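Local structure of FACT-Spt16 (Cicer arietinum, 5CE6) at residues N312-F317 with S426-D431. The protein probably acts as a histone chaperone within the FACT complex, its N-terminal domain being linked to binding of histones H3-H4 during transcription. Residues are numbered along the deposited sequence; the frame is centred on the assembly and turned at random.
Sequences NIARTF and SLLLAD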
# COMPACT_ATOMS: atom_id res chain seq x y z
N ASN A 312 6.98 2.37 3.84
CA ASN A 312 7.75 2.75 2.67
C ASN A 312 8.74 3.85 2.99
O ASN A 312 8.47 4.70 3.84
CB ASN A 312 6.83 3.27 1.57
CG ASN A 312 7.56 3.40 0.26
OD1 ASN A 312 8.17 2.44 -0.21
ND2 ASN A 312 7.53 4.59 -0.33
N ILE A 313 9.88 3.84 2.30
CA ILE A 313 10.79 4.98 2.37
C ILE A 313 11.45 5.10 1.01
O ILE A 313 11.56 4.12 0.28
CB ILE A 313 11.86 4.79 3.48
CG1 ILE A 313 12.52 6.12 3.86
CG2 ILE A 313 12.94 3.80 3.05
CD1 ILE A 313 13.63 5.95 4.90
N ALA A 314 11.84 6.31 0.64
CA ALA A 314 12.59 6.51 -0.60
C ALA A 314 13.52 7.67 -0.37
O ALA A 314 13.14 8.66 0.25
CB ALA A 314 11.66 6.80 -1.78
N ARG A 315 14.75 7.52 -0.85
CA ARG A 315 15.76 8.58 -0.73
C ARG A 315 16.48 8.74 -2.05
O ARG A 315 16.57 7.80 -2.82
CB ARG A 315 16.78 8.22 0.36
CG ARG A 315 16.20 8.20 1.79
CD ARG A 315 15.87 9.61 2.27
NE ARG A 315 15.35 9.61 3.65
CZ ARG A 315 14.05 9.58 3.96
NH1 ARG A 315 13.13 9.54 3.01
NH2 ARG A 315 13.68 9.60 5.24
N THR A 316 16.98 9.94 -2.30
CA THR A 316 17.80 10.20 -3.47
C THR A 316 19.17 10.66 -2.99
O THR A 316 19.28 11.48 -2.07
CB THR A 316 17.18 11.29 -4.33
OG1 THR A 316 15.89 10.85 -4.75
CG2 THR A 316 18.03 11.56 -5.55
N PHE A 317 20.21 10.10 -3.59
CA PHE A 317 21.58 10.47 -3.25
C PHE A 317 22.22 11.14 -4.45
O PHE A 317 21.98 10.77 -5.59
CB PHE A 317 22.36 9.23 -2.79
CG PHE A 317 21.69 8.49 -1.68
CD1 PHE A 317 21.82 8.91 -0.36
CD2 PHE A 317 20.89 7.39 -1.95
CE1 PHE A 317 21.19 8.24 0.66
CE2 PHE A 317 20.25 6.71 -0.92
CZ PHE A 317 20.40 7.14 0.38
N SER A 426 15.59 12.27 -12.50
CA SER A 426 14.45 12.42 -11.62
C SER A 426 14.93 12.39 -10.17
O SER A 426 16.08 12.03 -9.90
CB SER A 426 13.42 11.30 -11.87
OG SER A 426 12.95 11.35 -13.22
N LEU A 427 14.07 12.82 -9.25
CA LEU A 427 14.37 12.80 -7.81
C LEU A 427 13.14 12.30 -7.08
O LEU A 427 12.02 12.55 -7.53
CB LEU A 427 14.69 14.21 -7.30
CG LEU A 427 15.81 14.97 -8.00
CD1 LEU A 427 15.80 16.44 -7.55
CD2 LEU A 427 17.15 14.36 -7.73
N LEU A 428 13.35 11.65 -5.94
CA LEU A 428 12.24 11.06 -5.18
C LEU A 428 12.51 11.06 -3.68
O LEU A 428 13.61 10.69 -3.23
CB LEU A 428 11.98 9.63 -5.67
CG LEU A 428 10.86 8.89 -4.94
CD1 LEU A 428 9.52 9.54 -5.25
CD2 LEU A 428 10.86 7.44 -5.40
N LEU A 429 11.51 11.47 -2.91
CA LEU A 429 11.55 11.37 -1.46
C LEU A 429 10.27 10.72 -0.97
O LEU A 429 9.18 11.12 -1.38
CB LEU A 429 11.69 12.76 -0.81
CG LEU A 429 13.08 13.40 -0.87
CD1 LEU A 429 13.01 14.81 -0.30
CD2 LEU A 429 14.06 12.56 -0.06
N ALA A 430 10.39 9.73 -0.10
CA ALA A 430 9.20 9.13 0.50
C ALA A 430 9.42 8.82 1.96
O ALA A 430 10.50 8.38 2.36
CB ALA A 430 8.77 7.86 -0.25
N ASP A 431 8.37 9.05 2.74
CA ASP A 431 8.35 8.61 4.14
C ASP A 431 6.99 8.05 4.52
O ASP A 431 5.99 8.33 3.86
CB ASP A 431 8.65 9.78 5.07
CG ASP A 431 10.11 10.16 5.07
OD1 ASP A 431 10.90 9.49 5.78
OD2 ASP A 431 10.48 11.10 4.36
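Ala314 and Ala430 form a single antiparallel hydrogen-bonded bridge that joins two sheets of the pita-bread fold, as in M24 metallopeptidases. Ala314 N to Ala430 O and Ala430 N to Ala314 O both measure 3.0 Å, and the two methyl groups sit tightly, CB to CB 3.4 Å. The N-to-C directions of the short strand segments differ by 149°, and by Thr316 and Leu428 the backbones have parted, CA to CA 5.9 Å against 4.4 Å for Ala314 and Ala430; there Thr316 OG1 donates to Leu428 O at 2.7 Å. Arg315 bends back at chi2, bringing its guanidinium edge to the facing strand. Its NH2 meets the syn side of Asp431 OD1 at 2.8 Å, nearly straight at 176°, although the guanidinium and carboxylate planes are 52° apart. Asp431 is also held by Thr444 and Lys449, and Ile313 CD1 lies over one guanidinium face, toward its rim. A leucine in place of Arg315 would probably leave Asp431 without one of its cationic partners and the bridge carbonyls without their extra donor. That donor, Arg315 NH1, reaches Ala314 O at 2.9 Å from the opposite face of the carbonyl plane to Ala430 N, and bonds weakly to Ala430 O.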